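Local coordinates for protein beta-galactosidase (Trichoderma reesei, PDB 3OGR) that probably hydrolyses terminal non-reducing beta-D-galactose residues in beta-D-galactosides, as a member of glycosyl hydrolase family 35, at residues G116-A121 and L787-T792; D238-G243 and L276-G281; W290-C295 and S341-A346; E470-N475 and Y556-P561. All coordinates share one frame; numbering follows the deposited sequence.

Contact 1. Residues G116-A121 and L787-T792. With GAL (beta-D-galactopyranose), chain E.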
# COMPACT_ATOMS: atom_id res chain seq x y z
N GLY A 116 4.04 -6.43 14.09
CA GLY A 116 5.45 -6.76 14.20
C GLY A 116 5.75 -7.60 15.43
O GLY A 116 5.09 -8.57 15.74
N PRO A 117 6.79 -7.20 16.17
CA PRO A 117 7.55 -5.94 16.07
C PRO A 117 8.27 -5.73 14.74
O PRO A 117 8.41 -4.58 14.33
CB PRO A 117 8.61 -6.12 17.20
CG PRO A 117 8.05 -7.03 18.18
CD PRO A 117 7.03 -7.91 17.45
N TYR A 118 8.76 -6.81 14.12
CA TYR A 118 9.41 -6.64 12.84
C TYR A 118 8.33 -6.75 11.74
O TYR A 118 7.53 -7.69 11.72
CB TYR A 118 10.44 -7.78 12.60
CG TYR A 118 11.20 -7.52 11.32
CD1 TYR A 118 12.11 -6.43 11.28
CD2 TYR A 118 10.95 -8.25 10.19
CE1 TYR A 118 12.78 -6.13 10.12
CE2 TYR A 118 11.60 -7.93 8.98
CZ TYR A 118 12.52 -6.87 8.99
OH TYR A 118 13.11 -6.45 7.81
N ILE A 119 8.34 -5.77 10.81
CA ILE A 119 7.31 -5.77 9.71
C ILE A 119 7.88 -5.80 8.29
O ILE A 119 7.16 -6.15 7.37
CB ILE A 119 6.29 -4.53 9.86
CG1 ILE A 119 7.05 -3.20 9.78
CG2 ILE A 119 5.48 -4.69 11.11
CD1 ILE A 119 6.10 -2.04 9.47
N ASN A 120 9.15 -5.48 8.15
CA ASN A 120 9.84 -5.41 6.82
C ASN A 120 9.20 -4.22 6.08
O ASN A 120 9.54 -3.08 6.42
CB ASN A 120 9.78 -6.77 6.05
CG ASN A 120 10.92 -6.93 5.09
OD1 ASN A 120 12.10 -6.91 5.51
ND2 ASN A 120 10.57 -7.02 3.75
N ALA A 121 8.30 -4.45 5.09
CA ALA A 121 7.38 -3.39 4.62
C ALA A 121 7.99 -2.27 3.83
O ALA A 121 7.35 -1.26 3.51
CB ALA A 121 6.52 -2.78 5.78
N LEU A 787 17.25 3.28 7.30
CA LEU A 787 17.95 2.08 7.82
C LEU A 787 17.51 0.84 7.04
O LEU A 787 16.35 0.71 6.61
CB LEU A 787 17.68 1.93 9.33
CG LEU A 787 18.05 3.21 10.13
CD1 LEU A 787 17.84 2.98 11.63
CD2 LEU A 787 19.52 3.65 9.89
N ASP A 788 18.44 -0.10 6.88
CA ASP A 788 18.13 -1.30 6.08
C ASP A 788 17.14 -2.18 6.84
O ASP A 788 17.06 -2.18 8.06
CB ASP A 788 19.41 -2.09 5.82
CG ASP A 788 20.37 -1.35 4.85
OD1 ASP A 788 19.96 -0.47 4.12
OD2 ASP A 788 21.53 -1.70 4.80
N GLU A 789 16.44 -3.01 6.05
CA GLU A 789 15.64 -4.09 6.62
C GLU A 789 16.50 -5.22 7.23
O GLU A 789 17.74 -5.19 7.15
CB GLU A 789 14.74 -4.66 5.53
CG GLU A 789 13.64 -3.68 5.13
CD GLU A 789 12.89 -4.17 3.93
OE1 GLU A 789 13.51 -4.72 3.00
OE2 GLU A 789 11.66 -3.95 3.88
N ASN A 790 15.81 -6.17 7.88
CA ASN A 790 16.47 -7.30 8.55
C ASN A 790 15.68 -8.53 8.22
O ASN A 790 15.15 -9.21 9.13
CB ASN A 790 16.45 -7.03 10.06
CG ASN A 790 17.57 -7.73 10.76
OD1 ASN A 790 18.57 -7.13 11.09
ND2 ASN A 790 17.35 -8.98 11.14
N TRP A 791 15.57 -8.84 6.92
CA TRP A 791 14.65 -9.86 6.53
C TRP A 791 15.15 -11.26 6.84
O TRP A 791 14.33 -12.21 6.85
CB TRP A 791 14.25 -9.70 5.04
CG TRP A 791 13.21 -10.67 4.63
CD1 TRP A 791 11.89 -10.41 4.54
CD2 TRP A 791 13.40 -12.05 4.15
NE1 TRP A 791 11.19 -11.54 4.10
CE2 TRP A 791 12.09 -12.57 3.87
CE3 TRP A 791 14.54 -12.92 4.00
CZ2 TRP A 791 11.87 -13.91 3.42
CZ3 TRP A 791 14.32 -14.29 3.54
CH2 TRP A 791 12.99 -14.75 3.27
N THR A 792 16.46 -11.46 7.01
CA THR A 792 16.97 -12.81 7.38
C THR A 792 17.42 -12.82 8.81
O THR A 792 18.43 -12.21 9.17
CB THR A 792 18.20 -13.12 6.47
OG1 THR A 792 17.78 -13.07 5.12
CG2 THR A 792 18.79 -14.55 6.77
C1 GAL E . 6.79 -9.46 1.84
C2 GAL E . 6.96 -8.76 3.23
C3 GAL E . 6.33 -7.38 3.20
C4 GAL E . 6.91 -6.56 2.03
C5 GAL E . 6.71 -7.37 0.75
C6 GAL E . 7.37 -6.74 -0.50
O1 GAL E . 7.64 -10.59 1.70
O2 GAL E . 6.27 -9.54 4.21
O3 GAL E . 6.62 -6.70 4.41
O4 GAL E . 8.31 -6.40 2.29
O5 GAL E . 7.36 -8.65 0.87
O6 GAL E . 6.74 -5.49 -0.77
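N120 and E789 bring the two loops closest, with CA atoms 6.0 Å apart, and a cis peptide bond before P117 bends the chain of 116-121. Y118 joins the loops through its hydroxyl. OH accepts from N790 N at 2.7 Å, nearly straight at 165°. The same OH donates to a lone pair of N120 OD1, 2.6 Å away and in the carbonyl plane. With CG anti to the backbone N (chi1 -154°), the N120 amide then offers ND2 to galactose O4 at 2.8 Å. A121 N donates to galactose O3 at 2.9 Å. The E789 carboxylate stacks on the N120 amide, their planes 22° apart, while E789 OE2 accepts from E122 N. W791 presents its ring edge to N120 OD1, and its NE1 bonds to E180. A phenylalanine in place of Y118 would probably leave N790 N without its acceptor and the N120 amide freer to turn away from the sugar. N120 and A121 thus bind the sugar directly, while Y118 and E789 stand behind N120. Loop 116-121 follows barrel strand 110-116, with P117 on helix 144-163 and I119 and A121 against Y76 of strand 72-76. Loop 787-792 lies between strands 775-782 and 803-811.

Contact 2. Residues D238-G243 and L276-G281. With GAL (beta-D-galactopyranose), chain E.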
# COMPACT_ATOMS: atom_id res chain seq x y z
N ASP A 238 2.73 -16.43 2.05
CA ASP A 238 2.68 -15.32 1.12
C ASP A 238 3.05 -15.77 -0.28
O ASP A 238 3.48 -16.94 -0.48
CB ASP A 238 3.66 -14.25 1.61
CG ASP A 238 3.24 -13.64 2.96
OD1 ASP A 238 2.10 -13.85 3.41
OD2 ASP A 238 4.09 -12.91 3.59
N GLY A 239 2.92 -14.86 -1.24
CA GLY A 239 3.39 -15.16 -2.57
C GLY A 239 3.44 -13.94 -3.45
O GLY A 239 2.48 -13.15 -3.51
N TYR A 240 4.61 -13.75 -4.09
CA TYR A 240 4.86 -12.70 -5.07
C TYR A 240 5.41 -13.31 -6.31
O TYR A 240 6.61 -13.12 -6.66
CB TYR A 240 5.80 -11.62 -4.50
CG TYR A 240 5.15 -10.89 -3.32
CD1 TYR A 240 5.20 -11.43 -2.03
CD2 TYR A 240 4.49 -9.65 -3.51
CE1 TYR A 240 4.63 -10.72 -0.88
CE2 TYR A 240 3.95 -8.96 -2.43
CZ TYR A 240 4.00 -9.52 -1.16
OH TYR A 240 3.47 -8.81 -0.10
N PRO A 241 4.58 -14.04 -7.04
CA PRO A 241 5.15 -14.94 -8.09
C PRO A 241 5.87 -14.24 -9.23
O PRO A 241 6.71 -14.88 -9.86
CB PRO A 241 3.91 -15.71 -8.64
CG PRO A 241 2.73 -15.27 -7.83
CD PRO A 241 3.15 -14.22 -6.80
N LEU A 242 5.58 -12.95 -9.47
CA LEU A 242 6.33 -12.22 -10.53
C LEU A 242 7.49 -11.33 -10.06
O LEU A 242 8.20 -10.68 -10.87
CB LEU A 242 5.38 -11.54 -11.48
CG LEU A 242 5.11 -12.28 -12.81
CD1 LEU A 242 5.36 -13.82 -12.98
CD2 LEU A 242 3.99 -11.68 -13.55
N GLY A 243 7.75 -11.32 -8.79
CA GLY A 243 8.92 -10.59 -8.28
C GLY A 243 8.72 -9.09 -8.37
O GLY A 243 7.57 -8.59 -8.53
N LEU A 276 -3.69 -16.93 2.20
CA LEU A 276 -2.58 -16.17 1.57
C LEU A 276 -2.62 -14.79 2.22
O LEU A 276 -3.47 -13.93 1.90
CB LEU A 276 -2.76 -16.05 0.07
CG LEU A 276 -2.58 -17.41 -0.69
CD1 LEU A 276 -3.04 -17.23 -2.18
CD2 LEU A 276 -1.08 -17.90 -0.63
N VAL A 277 -1.74 -14.62 3.22
CA VAL A 277 -1.76 -13.43 4.08
C VAL A 277 -1.20 -12.22 3.37
O VAL A 277 -1.55 -11.09 3.63
CB VAL A 277 -1.06 -13.77 5.44
CG1 VAL A 277 -0.94 -12.49 6.31
CG2 VAL A 277 -1.91 -14.78 6.20
N GLU A 278 -0.30 -12.49 2.40
CA GLU A 278 0.12 -11.43 1.43
C GLU A 278 0.20 -12.06 0.07
O GLU A 278 0.98 -13.02 -0.12
CB GLU A 278 1.52 -10.89 1.75
CG GLU A 278 1.64 -10.20 3.15
CD GLU A 278 3.05 -9.80 3.41
OE1 GLU A 278 3.80 -9.55 2.42
OE2 GLU A 278 3.43 -9.71 4.58
N PHE A 279 -0.58 -11.58 -0.88
CA PHE A 279 -0.36 -11.99 -2.26
C PHE A 279 -0.21 -10.73 -3.11
O PHE A 279 -0.91 -9.70 -2.88
CB PHE A 279 -1.56 -12.79 -2.78
CG PHE A 279 -1.27 -13.43 -4.09
CD1 PHE A 279 -0.43 -14.57 -4.18
CD2 PHE A 279 -1.73 -12.83 -5.27
CE1 PHE A 279 -0.14 -15.13 -5.41
CE2 PHE A 279 -1.38 -13.35 -6.54
CZ PHE A 279 -0.60 -14.53 -6.58
N GLN A 280 0.70 -10.83 -4.07
CA GLN A 280 1.12 -9.68 -4.91
C GLN A 280 -0.06 -8.85 -5.45
O GLN A 280 -0.90 -9.35 -6.19
CB GLN A 280 1.93 -10.29 -6.05
CG GLN A 280 2.56 -9.22 -6.94
CD GLN A 280 3.83 -9.73 -7.59
OE1 GLN A 280 3.99 -10.93 -7.87
NE2 GLN A 280 4.72 -8.79 -7.90
N GLY A 281 0.00 -7.58 -5.13
CA GLY A 281 -0.89 -6.54 -5.63
C GLY A 281 -0.12 -5.43 -6.36
O GLY A 281 -0.73 -4.43 -6.74
C1 GAL E . 6.79 -9.46 1.84
C2 GAL E . 6.96 -8.76 3.23
C3 GAL E . 6.33 -7.38 3.20
C4 GAL E . 6.91 -6.56 2.03
C5 GAL E . 6.71 -7.37 0.75
C6 GAL E . 7.37 -6.74 -0.50
O1 GAL E . 7.64 -10.59 1.70
O2 GAL E . 6.27 -9.54 4.21
O3 GAL E . 6.62 -6.70 4.41
O4 GAL E . 8.31 -6.40 2.29
O5 GAL E . 7.36 -8.65 0.87
O6 GAL E . 6.74 -5.49 -0.77
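The carboxylates of D238 and E278 cross obliquely, with planes 30° apart. D238 OD2 comes within 3.4 Å of E278 OE2, two like-charged oxygens that do not bond each other. R114 makes a salt bridge to that E278 oxygen. The two oxygens of E278 do different work. OE2 accepts from galactose O2 at 2.9 Å. OE1 accepts from Y240 OH at 2.6 Å, met on the anti side and 16° out of the carboxylate plane. The Y240 ring stands steeply to this carboxylate, at 78°, and OE1 lies at the ring edge. One face of the same ring lies over Q280 N, and Y240 CD2 is 3.7 Å from Q280 CB. E278 OE1 is also 3.0 Å from galactose C1, the anomeric carbon.

The Q280 side chain runs the other way, extended into the type I turn from Y240 to G243. OE1 accepts from L242 N at 3.0 Å, in the carbonyl plane. NE2 donates to G243 O at 2.9 Å, and also to G282 O. Both ends of the amide are therefore fixed, and its rotation is set. F279 points to the other face of the sheet, where its CZ meets P241 CG at 3.6 Å with the two side chains at about a right angle. G239 N donates to E278 O and G239 O accepts from Q280 N, the parallel pattern on either side of its partner F279.

Strands 236-239 and 275-280 belong to a beta-alpha-beta unit of the TIM barrel. Here they form part of the galactose site, and the closeness of E278 OE1 to the anomeric carbon is consistent with family 35 catalysis.

Contact 3. Residues W290-C295 and S341-A346. With MAN (alpha-D-mannopyranose), chain C; GAL (beta-D-galactopyranose), chain E.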
# COMPACT_ATOMS: atom_id res chain seq x y z
N TRP A 290 12.07 1.75 -12.12
CA TRP A 290 11.30 1.92 -13.37
C TRP A 290 10.10 2.85 -13.24
O TRP A 290 9.48 3.18 -14.25
CB TRP A 290 10.85 0.52 -13.84
CG TRP A 290 12.05 -0.36 -14.06
CD1 TRP A 290 12.49 -1.36 -13.26
CD2 TRP A 290 13.01 -0.21 -15.09
NE1 TRP A 290 13.68 -1.91 -13.75
CE2 TRP A 290 14.03 -1.18 -14.86
CE3 TRP A 290 13.10 0.65 -16.21
CZ2 TRP A 290 15.15 -1.33 -15.75
CZ3 TRP A 290 14.25 0.49 -17.08
CH2 TRP A 290 15.22 -0.49 -16.82
N GLY A 291 9.78 3.28 -12.00
CA GLY A 291 8.54 4.04 -11.77
C GLY A 291 7.35 3.12 -11.55
O GLY A 291 7.26 2.01 -12.12
N PHE A 292 6.42 3.57 -10.72
CA PHE A 292 5.24 2.74 -10.37
C PHE A 292 4.21 2.61 -11.45
O PHE A 292 3.43 1.68 -11.44
CB PHE A 292 4.61 3.27 -9.06
CG PHE A 292 5.43 2.92 -7.83
CD1 PHE A 292 5.75 1.56 -7.55
CD2 PHE A 292 5.93 3.94 -7.00
CE1 PHE A 292 6.50 1.21 -6.41
CE2 PHE A 292 6.68 3.61 -5.84
CZ PHE A 292 6.95 2.25 -5.53
N GLU A 293 4.26 3.48 -12.47
CA GLU A 293 3.40 3.24 -13.63
C GLU A 293 3.79 1.94 -14.30
O GLU A 293 2.90 1.13 -14.65
CB GLU A 293 3.54 4.35 -14.64
CG GLU A 293 2.71 5.49 -14.34
CD GLU A 293 1.20 5.09 -14.17
OE1 GLU A 293 0.71 5.29 -13.03
OE2 GLU A 293 0.57 4.54 -15.12
N GLN A 294 5.09 1.71 -14.50
CA GLN A 294 5.57 0.48 -15.07
C GLN A 294 5.28 -0.74 -14.16
O GLN A 294 4.90 -1.82 -14.65
CB GLN A 294 7.06 0.61 -15.47
CG GLN A 294 7.46 -0.35 -16.44
CD GLN A 294 8.74 0.09 -17.21
OE1 GLN A 294 8.81 1.17 -17.80
NE2 GLN A 294 9.71 -0.78 -17.23
N CYS A 295 5.38 -0.58 -12.81
CA CYS A 295 4.98 -1.66 -11.92
C CYS A 295 3.47 -2.00 -12.05
O CYS A 295 3.08 -3.17 -11.98
CB CYS A 295 5.28 -1.32 -10.46
SG CYS A 295 7.08 -1.18 -10.23
N SER A 341 7.78 7.67 -2.97
CA SER A 341 6.49 7.10 -3.29
C SER A 341 6.38 5.64 -2.84
O SER A 341 7.30 4.87 -2.95
CB SER A 341 6.38 7.07 -4.82
OG SER A 341 5.09 6.57 -5.24
N TYR A 342 5.22 5.28 -2.29
CA TYR A 342 4.94 3.83 -2.11
C TYR A 342 3.61 3.53 -2.87
O TYR A 342 2.78 2.74 -2.43
CB TYR A 342 4.80 3.48 -0.62
CG TYR A 342 4.97 1.98 -0.38
CD1 TYR A 342 6.14 1.33 -0.70
CD2 TYR A 342 3.96 1.27 0.37
CE1 TYR A 342 6.38 -0.05 -0.36
CE2 TYR A 342 4.19 -0.08 0.68
CZ TYR A 342 5.37 -0.73 0.32
OH TYR A 342 5.55 -2.02 0.73
N ASP A 343 3.47 4.09 -4.08
CA ASP A 343 2.27 3.81 -4.86
C ASP A 343 2.10 2.32 -5.09
O ASP A 343 1.02 1.80 -5.10
CB ASP A 343 2.38 4.54 -6.21
CG ASP A 343 1.23 4.22 -7.17
OD1 ASP A 343 0.19 4.94 -7.14
OD2 ASP A 343 1.35 3.24 -7.92
N TYR A 344 3.24 1.66 -5.31
CA TYR A 344 3.33 0.19 -5.39
C TYR A 344 2.67 -0.36 -6.67
O TYR A 344 2.63 -1.58 -6.86
CB TYR A 344 2.60 -0.46 -4.15
CG TYR A 344 3.18 -1.79 -3.74
CD1 TYR A 344 4.34 -1.86 -3.00
CD2 TYR A 344 2.59 -2.97 -4.13
CE1 TYR A 344 4.88 -3.08 -2.60
CE2 TYR A 344 3.11 -4.23 -3.74
CZ TYR A 344 4.29 -4.27 -3.02
OH TYR A 344 4.86 -5.50 -2.67
N GLY A 345 2.25 0.56 -7.59
CA GLY A 345 1.45 0.03 -8.75
C GLY A 345 0.13 -0.58 -8.30
O GLY A 345 -0.47 -1.34 -9.05
N ALA A 346 -0.36 -0.23 -7.09
CA ALA A 346 -1.55 -0.89 -6.48
C ALA A 346 -2.83 -0.51 -7.22
O ALA A 346 -2.91 0.49 -7.98
CB ALA A 346 -1.69 -0.52 -4.95
C1 MAN C . 19.82 -3.01 -11.54
C2 MAN C . 19.19 -4.37 -11.27
C3 MAN C . 18.12 -4.56 -12.32
C4 MAN C . 17.05 -3.48 -12.22
C5 MAN C . 17.70 -2.11 -12.40
C6 MAN C . 16.79 -0.89 -12.13
O2 MAN C . 18.63 -4.32 -9.98
O3 MAN C . 17.61 -5.87 -12.12
O4 MAN C . 16.08 -3.61 -13.25
O5 MAN C . 18.82 -1.98 -11.51
O6 MAN C . 16.18 -0.94 -10.84
C1 GAL E . 6.79 -9.46 1.84
C2 GAL E . 6.96 -8.76 3.23
C3 GAL E . 6.33 -7.38 3.20
C4 GAL E . 6.91 -6.56 2.03
C5 GAL E . 6.71 -7.37 0.75
C6 GAL E . 7.37 -6.74 -0.50
O1 GAL E . 7.64 -10.59 1.70
O2 GAL E . 6.27 -9.54 4.21
O3 GAL E . 6.62 -6.70 4.41
O4 GAL E . 8.31 -6.40 2.29
O5 GAL E . 7.36 -8.65 0.87
O6 GAL E . 6.74 -5.49 -0.77
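The backbone N of Y344 sits over the centre of the F292 ring, 3.3 Å above its plane. A peptide nitrogen thus lies against the aromatic face. F292 CG lies beside its own backbone N (chi1 -74°), which sends the ring into loop 341-346. S341 meets the ring edge, with its carbonyl O 3.2 Å from F292 CE2 and its OG 3.3 Å from F292 CD2. D343 slides past in the opposite direction, and its CB packs 3.7 Å from F292 CD2. G345 comes so close to the helix that a side chain there would clash with C295, and its positive phi also favours glycine.

The loop is held by its own polar side chains. S341 OG accepts from D343 N in an ST turn, and has a second partner in E350. D343 OD2 accepts from G345 N at 2.8 Å in an Asx turn, and makes a salt bridge to R356. Beyond the ring, Y344 donates from OH to galactose O6 at 2.7 Å, with O6 at the edge of the tyrosine ring. On the helix side, W290 NE1 donates to O4 of a mannose at 3.0 Å, and C295 is in a disulfide with C246.

An ST turn at S341 thus leads into a type I' turn from D343 to A346, braced by the Asx turn of D343. This loop packs on the first turn of helix 292-298 and brings Y344 to the galactose site.

Contact 4. Residues E470-N475 and Y556-P561. With NAG (2-acetamido-2-deoxy-beta-D-glucopyranose), chain B.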
# COMPACT_ATOMS: atom_id res chain seq x y z
N GLU A 470 -19.36 -15.38 -16.42
CA GLU A 470 -18.98 -15.19 -15.01
C GLU A 470 -19.99 -14.33 -14.28
O GLU A 470 -20.74 -13.46 -14.83
CB GLU A 470 -17.64 -14.50 -15.00
CG GLU A 470 -16.59 -15.55 -15.44
CD GLU A 470 -15.14 -15.07 -15.33
OE1 GLU A 470 -14.73 -14.20 -16.14
OE2 GLU A 470 -14.48 -15.56 -14.40
N ILE A 471 -20.18 -14.64 -12.95
CA ILE A 471 -21.16 -13.95 -12.09
C ILE A 471 -20.49 -12.74 -11.52
O ILE A 471 -19.42 -12.76 -10.91
CB ILE A 471 -21.68 -14.90 -11.00
CG1 ILE A 471 -22.72 -15.94 -11.59
CG2 ILE A 471 -22.31 -14.03 -9.83
CD1 ILE A 471 -21.98 -17.11 -12.39
N PHE A 472 -21.15 -11.52 -11.70
CA PHE A 472 -20.74 -10.30 -10.98
C PHE A 472 -21.43 -10.24 -9.63
O PHE A 472 -20.79 -10.09 -8.60
CB PHE A 472 -21.08 -9.07 -11.85
CG PHE A 472 -20.84 -7.78 -11.12
CD1 PHE A 472 -19.52 -7.41 -10.74
CD2 PHE A 472 -21.90 -7.03 -10.69
CE1 PHE A 472 -19.30 -6.25 -9.97
CE2 PHE A 472 -21.69 -5.85 -9.87
CZ PHE A 472 -20.37 -5.47 -9.58
N THR A 473 -22.77 -10.38 -9.65
CA THR A 473 -23.50 -10.40 -8.36
C THR A 473 -24.87 -10.97 -8.63
O THR A 473 -25.28 -11.16 -9.80
CB THR A 473 -23.63 -8.94 -7.74
OG1 THR A 473 -24.00 -9.08 -6.37
CG2 THR A 473 -24.70 -8.10 -8.48
N TRP A 474 -25.54 -11.26 -7.53
CA TRP A 474 -26.99 -11.54 -7.60
C TRP A 474 -27.58 -11.19 -6.28
O TRP A 474 -26.89 -11.24 -5.30
CB TRP A 474 -27.30 -13.01 -8.04
CG TRP A 474 -26.82 -14.01 -7.01
CD1 TRP A 474 -25.55 -14.60 -6.99
CD2 TRP A 474 -27.50 -14.47 -5.85
NE1 TRP A 474 -25.47 -15.45 -5.88
CE2 TRP A 474 -26.62 -15.37 -5.15
CE3 TRP A 474 -28.77 -14.22 -5.32
CZ2 TRP A 474 -27.01 -16.03 -4.00
CZ3 TRP A 474 -29.12 -14.81 -4.15
CH2 TRP A 474 -28.23 -15.72 -3.49
N ASN A 475 -28.89 -10.92 -6.27
CA ASN A 475 -29.61 -10.74 -5.03
C ASN A 475 -31.04 -11.07 -5.18
O ASN A 475 -31.64 -10.83 -6.22
CB ASN A 475 -29.37 -9.31 -4.44
CG ASN A 475 -29.42 -9.35 -2.89
OD1 ASN A 475 -29.85 -10.35 -2.27
ND2 ASN A 475 -28.79 -8.44 -2.28
N TYR A 556 -17.51 -3.42 -15.27
CA TYR A 556 -16.56 -2.58 -14.51
C TYR A 556 -17.28 -1.38 -13.83
O TYR A 556 -16.75 -0.87 -12.86
CB TYR A 556 -15.51 -1.97 -15.44
CG TYR A 556 -14.40 -2.90 -15.90
CD1 TYR A 556 -14.09 -4.10 -15.27
CD2 TYR A 556 -13.57 -2.45 -16.93
CE1 TYR A 556 -12.97 -4.82 -15.66
CE2 TYR A 556 -12.44 -3.17 -17.32
CZ TYR A 556 -12.18 -4.35 -16.70
OH TYR A 556 -11.05 -5.06 -17.09
N ASN A 557 -18.40 -0.95 -14.39
CA ASN A 557 -19.06 0.26 -13.85
C ASN A 557 -20.26 -0.08 -12.95
O ASN A 557 -20.99 0.84 -12.58
CB ASN A 557 -19.59 1.16 -15.00
CG ASN A 557 -18.46 1.63 -15.89
OD1 ASN A 557 -17.48 2.17 -15.44
ND2 ASN A 557 -18.57 1.28 -17.16
N TYR A 558 -20.43 -1.36 -12.63
CA TYR A 558 -21.49 -1.75 -11.66
C TYR A 558 -20.91 -1.77 -10.23
O TYR A 558 -19.71 -2.00 -10.02
CB TYR A 558 -22.06 -3.15 -11.97
CG TYR A 558 -23.03 -3.21 -13.14
CD1 TYR A 558 -22.61 -2.81 -14.45
CD2 TYR A 558 -24.34 -3.61 -12.91
CE1 TYR A 558 -23.53 -2.88 -15.53
CE2 TYR A 558 -25.29 -3.69 -14.02
CZ TYR A 558 -24.84 -3.32 -15.28
OH TYR A 558 -25.75 -3.39 -16.34
N TRP A 559 -21.81 -1.61 -9.27
CA TRP A 559 -21.46 -1.47 -7.84
C TRP A 559 -22.52 -2.15 -7.02
O TRP A 559 -23.68 -2.25 -7.42
CB TRP A 559 -21.41 0.01 -7.43
CG TRP A 559 -20.48 0.81 -8.30
CD1 TRP A 559 -20.83 1.53 -9.44
CD2 TRP A 559 -19.10 1.09 -8.07
NE1 TRP A 559 -19.71 2.15 -9.97
CE2 TRP A 559 -18.63 1.89 -9.16
CE3 TRP A 559 -18.18 0.63 -7.11
CZ2 TRP A 559 -17.32 2.30 -9.28
CZ3 TRP A 559 -16.84 1.02 -7.24
CH2 TRP A 559 -16.40 1.87 -8.33
N VAL A 560 -22.11 -2.64 -5.85
CA VAL A 560 -23.03 -3.38 -5.00
C VAL A 560 -22.88 -2.89 -3.53
O VAL A 560 -22.40 -3.64 -2.64
CB VAL A 560 -22.82 -4.92 -5.08
CG1 VAL A 560 -24.05 -5.61 -4.46
CG2 VAL A 560 -22.65 -5.44 -6.56
N PRO A 561 -23.26 -1.65 -3.28
CA PRO A 561 -23.25 -1.16 -1.86
C PRO A 561 -24.19 -1.95 -1.01
O PRO A 561 -25.30 -2.36 -1.46
CB PRO A 561 -23.71 0.34 -2.00
CG PRO A 561 -24.54 0.26 -3.27
CD PRO A 561 -23.80 -0.63 -4.22
C1 NAG B . -10.33 3.74 -16.89
C2 NAG B . -10.83 2.50 -17.63
C3 NAG B . -9.65 1.56 -17.80
C4 NAG B . -8.54 2.33 -18.56
C5 NAG B . -8.15 3.58 -17.76
C6 NAG B . -7.07 4.43 -18.45
C7 NAG B . -13.15 2.04 -16.93
C8 NAG B . -14.02 1.36 -15.92
N2 NAG B . -11.82 1.86 -16.79
O3 NAG B . -10.12 0.46 -18.55
O4 NAG B . -7.40 1.47 -18.60
O5 NAG B . -9.33 4.41 -17.64
O6 NAG B . -7.53 4.76 -19.76
O7 NAG B . -13.65 2.70 -17.84
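F472 makes the tight part of this contact. Its ring reaches across to Y558 and V560, at and just after strand 558-559. F472 CE2 lies 3.4 Å from Y558 CB and 3.5 Å from V560 CG2. F472 CZ also comes to 3.6 Å from Y558 O. A chi1 of 174° swings the F472 ring away from its own backbone N and toward the other segment. Of the Y558 side chain it is CB that meets F472; the ring leads away and its OH bonds to R537. F472 and V560 come from opposite directions. Both also touch Q367 of helix 357-370, and F472 touches L364 of the same helix. Cutting F472 back to an alanine is likely to leave a gap between Y558, V560 and L364.

The other part is looser. T473 and V560 meet tip to tip, with T473 CB 3.8 Å from V560 CG2. V560 is partly exposed. At the other end of 556-561 the side chains turn away from strand 470-476. N557 OD1 and Y556 CB lie near the methyl carbon C8 of an N-acetylglucosamine, with N557 OD1 at 3.6 Å from C8.

The backbones stay apart: the CA atoms of T473 and V560 are 7.8 Å from each other. The strands belong to two different sheets and meet through side chains. The chemistry is mainly apolar van der Waals packing, so side-chain fit, chiefly of F472 against Y558 and V560, and not polar bonding, makes this contact between the two sheets.

Contacts 1, 2 and 3 gather round one galactose, and contact 4 lies apart. Centres of contacts 1 and 2 are about 17 Å apart, those of 2 and 3 about 16 Å, and those of 1 and 3 about 21 Å. Contacts 2 and 3 belong to the TIM-barrel domain and touch where Y240 packs on Y344. Contact 1 ties barrel loop 116-121 to a late loop of the beta-rich part. Contact 4 joins two beta sheets beyond the barrel, about 39 Å from contact 1, centre to centre. Along the chain, contacts 2, 3 and 4 follow in series inside the loop closed by contact 1. The pocket thus draws on distant parts of the sequence.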